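Local coordinates for B12-binding domain-containing protein (Kitasatospora setae, PDB 6WTE), which binds cobalamin and a [4Fe-4S] cluster and, as the radical S-adenosylmethionine methyltransferase TsrM, transfers methyl groups, apparently by a non-radical route, at residues D192-Y197 with Q246-S251; T405-G410 with V514-V519. All coordinates share one frame; numbering follows the deposited sequence.

Contact 1. Residues D192-Y197 with Q246-S251; sequences DQLSVY and QRELAS
Arg247 lays its guanidinium flat over one face of the Tyr197 ring, the planes 13° apart and Arg247 CZ 3.6 Å from the centroid of the Tyr197 ring, a stacked cation-pi pair. A bend at chi3 (62°) brings Arg247 NE to 3.5 Å from Tyr197 CZ. In its own plane the guanidinium gives NH2 to Ser195 O at 3.0 Å, while NE reaches a water that also donates to Asp192 O and Ser195 O. Three further bonds join the loop to the end of strand 245-246 and the start of helix 249-261: Glu248 N, at the N-cap, donates to Gln193 O (2.9 Å), Gln193 NE2 to Gln246 O, and Ser251 OG to Leu194 O (2.6 Å). The contact ties the loop before helix 209-214 to a strand end and helix start of the radical SAM core. Behind it, Asp192 OD1 takes Leu194 N in an Asx turn and, from the same face of its carboxylate, Ser195 N in an Asx motif; Tyr197 OH is held by Asp192 O at 2.8 Å. Farther out, Glu255 forms a salt bridge with Arg247 NH2, Leu222 O accepts from NH1, and cobalamin-binding Glu130 accepts from Asp192 N.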
loop_
_atom_site.group_PDB
_atom_site.type_symbol
_atom_site.label_atom_id
_atom_site.label_comp_id
_atom_site.label_asym_id
_atom_site.label_seq_id
_atom_site.Cartn_x
_atom_site.Cartn_y
_atom_site.Cartn_z
ATOM N N ASP A 192 11.978 -2.330 -13.617
ATOM C CA ASP A 192 12.773 -1.439 -14.460
ATOM C C ASP A 192 13.638 -0.590 -13.537
ATOM O O ASP A 192 13.178 0.402 -12.967
ATOM C CB ASP A 192 11.867 -0.584 -15.343
ATOM C CG ASP A 192 12.632 0.418 -16.195
ATOM O OD1 ASP A 192 13.884 0.481 -16.139
ATOM O OD2 ASP A 192 11.956 1.156 -16.941
ATOM N N GLN A 193 14.899 -0.982 -13.390
ATOM C CA GLN A 193 15.838 -0.307 -12.505
ATOM C C GLN A 193 16.590 0.825 -13.185
ATOM O O GLN A 193 17.417 1.471 -12.537
ATOM C CB GLN A 193 16.847 -1.310 -11.951
ATOM C CG GLN A 193 16.232 -2.480 -11.216
ATOM C CD GLN A 193 17.269 -3.507 -10.824
ATOM O OE1 GLN A 193 17.387 -4.559 -11.456
ATOM N NE2 GLN A 193 18.042 -3.204 -9.788
ATOM N N LEU A 194 16.330 1.082 -14.466
ATOM C CA LEU A 194 17.111 2.035 -15.242
ATOM C C LEU A 194 16.369 3.329 -15.538
ATOM O O LEU A 194 16.941 4.412 -15.393
ATOM C CB LEU A 194 17.558 1.393 -16.565
ATOM C CG LEU A 194 18.454 0.160 -16.455
ATOM C CD1 LEU A 194 18.744 -0.423 -17.828
ATOM C CD2 LEU A 194 19.747 0.518 -15.745
ATOM N N SER A 195 15.111 3.252 -15.957
ATOM C CA SER A 195 14.469 4.412 -16.557
ATOM C C SER A 195 14.087 5.452 -15.514
ATOM O O SER A 195 13.841 5.141 -14.345
ATOM C CB SER A 195 13.208 4.008 -17.323
ATOM O OG SER A 195 13.450 2.905 -18.176
ATOM N N VAL A 196 14.031 6.701 -15.964
ATOM C CA VAL A 196 13.321 7.749 -15.241
ATOM C C VAL A 196 11.843 7.595 -15.566
ATOM O O VAL A 196 11.455 7.590 -16.738
ATOM C CB VAL A 196 13.835 9.140 -15.637
ATOM C CG1 VAL A 196 12.979 10.223 -15.000
ATOM C CG2 VAL A 196 15.302 9.299 -15.260
ATOM N N TYR A 197 11.013 7.454 -14.540
ATOM C CA TYR A 197 9.578 7.338 -14.769
ATOM C C TYR A 197 9.032 8.726 -15.081
ATOM O O TYR A 197 9.227 9.663 -14.301
ATOM C CB TYR A 197 8.878 6.722 -13.559
ATOM C CG TYR A 197 9.476 5.405 -13.080
ATOM C CD1 TYR A 197 10.099 4.520 -13.962
ATOM C CD2 TYR A 197 9.427 5.059 -11.737
ATOM C CE1 TYR A 197 10.655 3.328 -13.507
ATOM C CE2 TYR A 197 9.962 3.874 -11.283
ATOM C CZ TYR A 197 10.581 3.016 -12.165
ATOM O OH TYR A 197 11.121 1.836 -11.683
ATOM N N GLN A 246 16.864 -2.206 -6.791
ATOM C CA GLN A 246 17.242 -0.817 -6.565
ATOM C C GLN A 246 17.250 -0.054 -7.880
ATOM O O GLN A 246 17.837 -0.507 -8.865
ATOM C CB GLN A 246 18.628 -0.741 -5.922
ATOM C CG GLN A 246 18.749 -1.418 -4.570
ATOM C CD GLN A 246 20.163 -1.363 -4.023
ATOM O OE1 GLN A 246 21.105 -1.021 -4.738
ATOM N NE2 GLN A 246 20.319 -1.702 -2.749
ATOM N N ARG A 247 16.624 1.118 -7.887
ATOM C CA ARG A 247 16.675 1.966 -9.067
ATOM C C ARG A 247 18.002 2.710 -9.126
ATOM O O ARG A 247 18.622 3.009 -8.097
ATOM C CB ARG A 247 15.529 2.975 -9.070
ATOM C CG ARG A 247 14.140 2.375 -9.083
ATOM C CD ARG A 247 13.106 3.484 -9.127
ATOM N NE ARG A 247 13.234 4.282 -10.350
ATOM C CZ ARG A 247 12.680 5.476 -10.532
ATOM N NH1 ARG A 247 11.948 6.028 -9.573
ATOM N NH2 ARG A 247 12.855 6.119 -11.681
ATOM N N GLU A 248 18.428 3.015 -10.349
ATOM C CA GLU A 248 19.605 3.853 -10.551
ATOM C C GLU A 248 19.441 5.174 -9.815
ATOM O O GLU A 248 18.420 5.852 -9.953
ATOM C CB GLU A 248 19.817 4.111 -12.046
ATOM C CG GLU A 248 20.210 2.899 -12.886
ATOM C CD GLU A 248 21.652 2.447 -12.681
ATOM O OE1 GLU A 248 22.128 2.387 -11.527
ATOM O OE2 GLU A 248 22.319 2.148 -13.694
ATOM N N LEU A 249 20.455 5.536 -9.028
ATOM C CA LEU A 249 20.360 6.734 -8.202
ATOM C C LEU A 249 20.088 7.967 -9.053
ATOM O O LEU A 249 19.228 8.786 -8.713
ATOM C CB LEU A 249 21.650 6.910 -7.402
ATOM C CG LEU A 249 21.966 5.778 -6.422
ATOM C CD1 LEU A 249 23.412 5.883 -5.958
ATOM C CD2 LEU A 249 21.020 5.814 -5.240
ATOM N N ALA A 250 20.788 8.096 -10.179
ATOM C CA ALA A 250 20.596 9.266 -11.029
ATOM C C ALA A 250 19.179 9.334 -11.584
ATOM O O ALA A 250 18.630 10.430 -11.744
ATOM C CB ALA A 250 21.610 9.259 -12.171
ATOM N N SER A 251 18.573 8.179 -11.880
ATOM C CA SER A 251 17.213 8.178 -12.413
ATOM C C SER A 251 16.204 8.600 -11.355
ATOM O O SER A 251 15.278 9.368 -11.647
ATOM C CB SER A 251 16.857 6.794 -12.964
ATOM O OG SER A 251 17.717 6.441 -14.038
HETATM O O HOH W 1 14.365 2.968 -12.596
#

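Contact 2. Residues T405-G410 with V514-V519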
loop_
_atom_site.group_PDB
_atom_site.type_symbol
_atom_site.label_atom_id
_atom_site.label_comp_id
_atom_site.label_asym_id
_atom_site.label_seq_id
_atom_site.Cartn_x
_atom_site.Cartn_y
_atom_site.Cartn_z
ATOM N N THR A 405 1.318 10.289 17.215
ATOM C CA THR A 405 1.377 8.871 17.549
ATOM C C THR A 405 0.085 8.230 17.064
ATOM O O THR A 405 -1.003 8.624 17.493
ATOM C CB THR A 405 1.566 8.675 19.053
ATOM O OG1 THR A 405 2.612 9.544 19.490
ATOM C CG2 THR A 405 1.962 7.236 19.365
ATOM N N GLY A 406 0.206 7.249 16.181
ATOM C CA GLY A 406 -0.944 6.604 15.563
ATOM C C GLY A 406 -1.103 5.193 16.098
ATOM O O GLY A 406 -0.123 4.451 16.212
ATOM N N PHE A 407 -2.341 4.833 16.424
ATOM C CA PHE A 407 -2.662 3.513 16.947
ATOM C C PHE A 407 -3.645 2.811 16.020
ATOM O O PHE A 407 -4.627 3.409 15.570
ATOM C CB PHE A 407 -3.260 3.608 18.351
ATOM C CG PHE A 407 -2.374 4.300 19.341
ATOM C CD1 PHE A 407 -1.358 3.609 19.982
ATOM C CD2 PHE A 407 -2.545 5.648 19.622
ATOM C CE1 PHE A 407 -0.535 4.240 20.893
ATOM C CE2 PHE A 407 -1.727 6.285 20.533
ATOM C CZ PHE A 407 -0.720 5.581 21.173
ATOM N N SER A 408 -3.372 1.539 15.742
ATOM C CA SER A 408 -4.247 0.694 14.945
ATOM C C SER A 408 -4.645 -0.533 15.758
ATOM O O SER A 408 -3.950 -0.924 16.699
ATOM C CB SER A 408 -3.562 0.266 13.642
ATOM O OG SER A 408 -3.239 1.389 12.835
ATOM N N LEU A 409 -5.770 -1.152 15.377
ATOM C CA LEU A 409 -6.350 -2.276 16.110
ATOM C C LEU A 409 -6.772 -3.379 15.152
ATOM O O LEU A 409 -7.526 -3.128 14.204
ATOM C CB LEU A 409 -7.575 -1.847 16.925
ATOM C CG LEU A 409 -7.377 -1.219 18.298
ATOM C CD1 LEU A 409 -8.697 -0.649 18.796
ATOM C CD2 LEU A 409 -6.859 -2.272 19.252
ATOM N N GLY A 410 -6.329 -4.601 15.422
ATOM C CA GLY A 410 -6.735 -5.741 14.625
ATOM C C GLY A 410 -5.935 -5.867 13.340
ATOM O O GLY A 410 -5.264 -4.939 12.890
ATOM N N VAL A 514 -2.529 12.540 18.909
ATOM C CA VAL A 514 -2.723 11.118 18.663
ATOM C C VAL A 514 -3.744 10.921 17.556
ATOM O O VAL A 514 -4.672 11.719 17.382
ATOM C CB VAL A 514 -3.181 10.349 19.919
ATOM C CG1 VAL A 514 -2.204 10.554 21.053
ATOM C CG2 VAL A 514 -4.582 10.762 20.327
ATOM N N MET A 515 -3.567 9.830 16.817
ATOM C CA MET A 515 -4.538 9.344 15.846
ATOM C C MET A 515 -5.003 7.973 16.306
ATOM O O MET A 515 -4.199 7.042 16.385
ATOM C CB MET A 515 -3.922 9.266 14.454
ATOM C CG MET A 515 -3.708 10.622 13.808
ATOM S SD MET A 515 -3.168 10.397 12.107
ATOM C CE MET A 515 -3.106 12.086 11.518
ATOM N N LEU A 516 -6.295 7.854 16.595
ATOM C CA LEU A 516 -6.904 6.633 17.094
ATOM C C LEU A 516 -7.942 6.133 16.103
ATOM O O LEU A 516 -8.514 6.923 15.347
ATOM C CB LEU A 516 -7.588 6.881 18.443
ATOM C CG LEU A 516 -6.681 7.292 19.600
ATOM C CD1 LEU A 516 -7.493 7.970 20.684
ATOM C CD2 LEU A 516 -6.016 6.057 20.144
ATOM N N PRO A 517 -8.209 4.833 16.082
ATOM C CA PRO A 517 -9.310 4.337 15.258
ATOM C C PRO A 517 -10.632 4.822 15.822
ATOM O O PRO A 517 -10.788 5.011 17.031
ATOM C CB PRO A 517 -9.180 2.815 15.365
ATOM C CG PRO A 517 -8.469 2.586 16.643
ATOM C CD PRO A 517 -7.545 3.753 16.832
ATOM N N THR A 518 -11.586 5.045 14.926
ATOM C CA THR A 518 -12.914 5.478 15.329
ATOM C C THR A 518 -13.951 4.700 14.541
ATOM O O THR A 518 -13.686 4.213 13.443
ATOM C CB THR A 518 -13.134 6.977 15.084
ATOM O OG1 THR A 518 -12.831 7.278 13.716
ATOM C CG2 THR A 518 -12.250 7.808 15.989
ATOM N N VAL A 519 -15.142 4.598 15.127
ATOM C CA VAL A 519 -16.326 4.089 14.445
ATOM C C VAL A 519 -17.393 5.168 14.575
ATOM O O VAL A 519 -17.166 6.195 15.227
ATOM C CB VAL A 519 -16.798 2.745 15.030
ATOM C CG1 VAL A 519 -15.744 1.676 14.804
ATOM C CG2 VAL A 519 -17.106 2.886 16.512
#
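Thr405 and Gly406 pair in parallel with Val514 and Met515, adding the short strand 514-515 to strand 404-412, which on its other side runs parallel to strand 373-380 in the mixed sheet of the radical SAM core. Both polar backbone atoms of Met515 are engaged across the pair. Its N donates to Thr405 O at 2.9 Å, and its O receives Phe407 N at 2.9 Å, nearly in line with the C=O bond (177°). Each acceptor also meets a CA-H: Val514 CA lies 3.2 Å from Thr405 O, and Gly406 CA approaches Met515 O. Gly406 turns its backbone bonds the other way, to Val376 and Ala378 of strand 373-380. Two carbonyls are taken up by indoles, Val514 O by Trp551 NE1 and Pro517 O by Trp503 NE1. The hydrogen-bonded pairing goes no further than Met515 O; Pro517 has no N-H to offer, and its CD lies 3.2 Å from Phe407 O. The side chains of Phe407 and Leu516 run alongside each other in the same direction, both with CG anti to the carbonyl carbon (chi1 -58° and -64°), and Met398 of helix 387-398 packs against Phe407 and Val514. The Phe407 ring meets Val514 CG1 at its edge, and its CD2 touches Leu516 CD2 at 3.5 Å. The Leu409 side chain crosses that of Pro517 at about a right angle, Leu409 CD1 lying 3.9 Å from Pro517 CG.

Contacts 1 and 2 share no element and lie on opposite sides of the chain's centre, their centres about 36 Å apart. They illustrate how chemistry differs with place in the fold. Contact 1 is partly buried and joins irregular loop to helix start, and side chains supply much of its bonding: a charged stack, a hydroxyl and an amide, with a water bridging as well. Contact 2 is buried and relies on regular parallel backbone pairing, finished by apolar side chains and a proline. Cobalamin is nearer the first: it lies about 6 Å from the Tyr197 side chain (nearest atoms), against about 10 Å from that of Met515.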